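Side-chain contact in lumazine-binding protein (PDB 3FKA), which is of unknown function but has an NTF2-like fold and may bind a small ligand such as a lumazine: residues N90-G94 / M95-D99. Residues are numbered along the deposited sequence; the frame is centred on the assembly and turned at random.
Sequences NDWAG and MRFDD
Asn90 reaches diagonally across to the neighbouring strand, where its ND2 donates a 2.7 Å hydrogen bond to Asp99 OD2. The acceptor sits in the amide plane of Asn90, but the carboxylate is met from above its own plane, with the two planes 61° apart. CG of Asn90 stands between the backbone N and the carbonyl carbon (chi1 62°), which turns the amide over the sheet toward Asp99. The Tyr18 hydroxyl of helix 4-24 also bonds to Asp99 OD2, so two partners grip this buried oxygen. Phe97 packs on the same face, and with Asn90 and Asp99 it makes up the buried, closely packed part. Its CZ lies 3.7 Å from CE3 of Trp92, at the edge of the indole, and the carbonyl oxygens of Asn90 and Trp92 lie at the edge of the phenyl ring. Met95, a selenomethionine, runs beside Trp92, and the bend near the end of its chain brings its CE 3.9 Å from Ala93 CB.

These residues form the end of a beta hairpin in the curved sheet of the NTF2-like fold. A type I' turn from Trp92 to Met95 joins the strands; Ala93 and Gly94 are its exposed corners. Trp92 N bonds to Met95 O at 2.9 Å, and Met95 N returns a bond to Trp92 O. Helix 4-24 touches the face carrying Asn90, Trp92 and Phe97. An unidentified molecule, probably from the crystallisation liquor, lies near Asp99 and may mark a pocket.

On the opposite face Asp91 and Arg96 are partly exposed. Arg96 curls back to Asp91, and NE meets OD1 on its syn side, somewhat out of the carboxylate plane, at 2.5 Å in a salt bridge. The carboxylate and guanidinium planes are 37° apart, and both side chains also touch Phe71. A leucine in place of Arg96 would probably leave the Asp91 carboxylate without its cross-strand charge partner and freer to turn.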
ATOM      1  N   ASN B  90     -10.345 -12.884  -0.093  1.00 26.66           N
ATOM      2  CA  ASN B  90     -10.822 -14.146   0.483  1.00 27.87           C
ATOM      3  C   ASN B  90     -12.169 -14.558  -0.056  1.00 28.05           C
ATOM      4  O   ASN B  90     -12.911 -13.734  -0.540  1.00 27.16           O
ATOM      5  CB  ASN B  90     -10.831 -14.102   2.010  1.00 29.29           C
ATOM      6  CG  ASN B  90     -11.744 -13.068   2.569  1.00 30.37           C
ATOM      7  OD1 ASN B  90     -12.956 -13.184   2.473  1.00 32.24           O
ATOM      8  ND2 ASN B  90     -11.180 -12.106   3.262  1.00 31.90           N
ATOM      9  N   ASP B  91     -12.428 -15.858   0.001  1.00 28.06           N
ATOM     10  CA  ASP B  91     -13.695 -16.410  -0.411  1.00 28.83           C
ATOM     11  C   ASP B  91     -14.505 -16.682   0.836  1.00 28.41           C
ATOM     12  O   ASP B  91     -13.960 -17.094   1.852  1.00 27.51           O
ATOM     13  CB  ASP B  91     -13.562 -17.730  -1.163  1.00 30.26           C
ATOM     14  CG  ASP B  91     -13.046 -17.567  -2.560  1.00 31.36           C
ATOM     15  OD1 ASP B  91     -12.989 -16.433  -3.037  1.00 32.96           O
ATOM     16  OD2 ASP B  91     -12.735 -18.588  -3.207  1.00 32.59           O
ATOM     17  N   TRP B  92     -15.795 -16.413   0.753  1.00 27.74           N
ATOM     18  CA  TRP B  92     -16.718 -16.690   1.844  1.00 27.86           C
ATOM     19  C   TRP B  92     -18.111 -16.843   1.255  1.00 27.58           C
ATOM     20  O   TRP B  92     -18.542 -16.011   0.460  1.00 27.31           O
ATOM     21  CB  TRP B  92     -16.711 -15.589   2.910  1.00 28.29           C
ATOM     22  CG  TRP B  92     -17.729 -15.851   4.008  1.00 28.30           C
ATOM     23  CD1 TRP B  92     -17.626 -16.761   5.005  1.00 28.54           C
ATOM     24  CD2 TRP B  92     -18.984 -15.187   4.201  1.00 28.09           C
ATOM     25  NE1 TRP B  92     -18.736 -16.712   5.816  1.00 28.47           N
ATOM     26  CE2 TRP B  92     -19.585 -15.749   5.353  1.00 28.31           C
ATOM     27  CE3 TRP B  92     -19.666 -14.178   3.509  1.00 28.81           C
ATOM     28  CZ2 TRP B  92     -20.836 -15.343   5.831  1.00 28.53           C
ATOM     29  CZ3 TRP B  92     -20.913 -13.747   4.004  1.00 28.67           C
ATOM     30  CH2 TRP B  92     -21.485 -14.345   5.141  1.00 28.69           C
ATOM     31  N   ALA B  93     -18.790 -17.927   1.622  1.00 27.89           N
ATOM     32  CA  ALA B  93     -20.160 -18.175   1.176  1.00 28.18           C
ATOM     33  C   ALA B  93     -20.368 -18.071  -0.335  1.00 28.10           C
ATOM     34  O   ALA B  93     -21.395 -17.571  -0.788  1.00 28.82           O
ATOM     35  CB  ALA B  93     -21.104 -17.216   1.915  1.00 28.06           C
ATOM     36  N   GLY B  94     -19.396 -18.564  -1.104  1.00 28.25           N
ATOM     37  CA  GLY B  94     -19.463 -18.568  -2.561  1.00 28.29           C
ATOM     38  C   GLY B  94     -19.185 -17.271  -3.285  1.00 28.63           C
ATOM     39  O   GLY B  94     -19.398 -17.196  -4.505  1.00 29.11           O
HETATM   40  N   MSE B  95     -18.678 -16.269  -2.564  1.00 28.58           N
HETATM   41  CA  MSE B  95     -18.361 -14.950  -3.119  1.00 29.03           C
HETATM   42  C   MSE B  95     -16.915 -14.587  -2.805  1.00 28.55           C
HETATM   43  O   MSE B  95     -16.392 -15.034  -1.781  1.00 28.03           O
HETATM   44  CB  MSE B  95     -19.286 -13.910  -2.493  1.00 29.60           C
HETATM   45  CG  MSE B  95     -20.771 -14.090  -2.812  1.00 30.07           C
HETATM   46 SE   MSE B  95     -21.896 -12.993  -1.660  0.75 30.76          SE
HETATM   47  CE  MSE B  95     -21.556 -13.839   0.052  1.00 31.15           C
ATOM     48  N   ARG B  96     -16.291 -13.790  -3.676  1.00 28.15           N
ATOM     49  CA  ARG B  96     -14.918 -13.304  -3.514  1.00 27.85           C
ATOM     50  C   ARG B  96     -14.966 -11.887  -2.980  1.00 26.40           C
ATOM     51  O   ARG B  96     -15.605 -11.030  -3.575  1.00 26.31           O
ATOM     52  CB  ARG B  96     -14.170 -13.270  -4.841  1.00 29.23           C
ATOM     53  CG  ARG B  96     -12.700 -12.767  -4.770  1.00 30.66           C
ATOM     54  CD  ARG B  96     -11.759 -13.632  -3.960  1.00 32.75           C
ATOM     55  NE  ARG B  96     -11.611 -14.959  -4.580  1.00 33.63           N
ATOM     56  CZ  ARG B  96     -10.670 -15.335  -5.441  1.00 34.81           C
ATOM     57  NH1 ARG B  96      -9.727 -14.495  -5.899  1.00 35.76           N
ATOM     58  NH2 ARG B  96     -10.702 -16.593  -5.888  1.00 34.63           N
ATOM     59  N   PHE B  97     -14.204 -11.628  -1.932  1.00 24.97           N
ATOM     60  CA  PHE B  97     -14.158 -10.327  -1.309  1.00 24.27           C
ATOM     61  C   PHE B  97     -12.766  -9.722  -1.256  1.00 24.07           C
ATOM     62  O   PHE B  97     -11.782 -10.459  -1.261  1.00 22.93           O
ATOM     63  CB  PHE B  97     -14.554 -10.472   0.155  1.00 24.85           C
ATOM     64  CG  PHE B  97     -15.979 -10.874   0.390  1.00 24.69           C
ATOM     65  CD1 PHE B  97     -16.372 -12.208   0.282  1.00 25.21           C
ATOM     66  CD2 PHE B  97     -16.912  -9.943   0.828  1.00 25.04           C
ATOM     67  CE1 PHE B  97     -17.682 -12.610   0.528  1.00 24.64           C
ATOM     68  CE2 PHE B  97     -18.244 -10.343   1.089  1.00 24.85           C
ATOM     69  CZ  PHE B  97     -18.626 -11.676   0.922  1.00 25.27           C
ATOM     70  N   ASP B  98     -12.727  -8.386  -1.218  1.00 23.02           N
ATOM     71  CA  ASP B  98     -11.551  -7.615  -0.929  1.00 23.15           C
ATOM     72  C   ASP B  98     -11.925  -7.026   0.427  1.00 23.26           C
ATOM     73  O   ASP B  98     -12.967  -6.376   0.521  1.00 23.37           O
ATOM     74  CB  ASP B  98     -11.288  -6.491  -1.896  1.00 23.15           C
ATOM     75  CG  ASP B  98     -10.758  -6.994  -3.203  1.00 23.09           C
ATOM     76  OD1 ASP B  98      -9.659  -7.588  -3.223  1.00 23.20           O
ATOM     77  OD2 ASP B  98     -11.436  -6.789  -4.202  1.00 23.61           O
ATOM     78  N   ASP B  99     -11.114  -7.296   1.438  1.00 23.29           N
ATOM     79  CA  ASP B  99     -11.277  -6.775   2.777  1.00 24.26           C
ATOM     80  C   ASP B  99     -10.158  -5.807   3.097  1.00 24.76           C
ATOM     81  O   ASP B  99      -8.992  -6.112   2.804  1.00 25.98           O
ATOM     82  CB  ASP B  99     -11.160  -7.871   3.837  1.00 25.10           C
ATOM     83  CG  ASP B  99     -12.292  -8.868   3.827  1.00 26.60           C
ATOM     84  OD1 ASP B  99     -13.380  -8.650   3.249  1.00 26.62           O
ATOM     85  OD2 ASP B  99     -12.082  -9.905   4.479  1.00 28.18           O
TER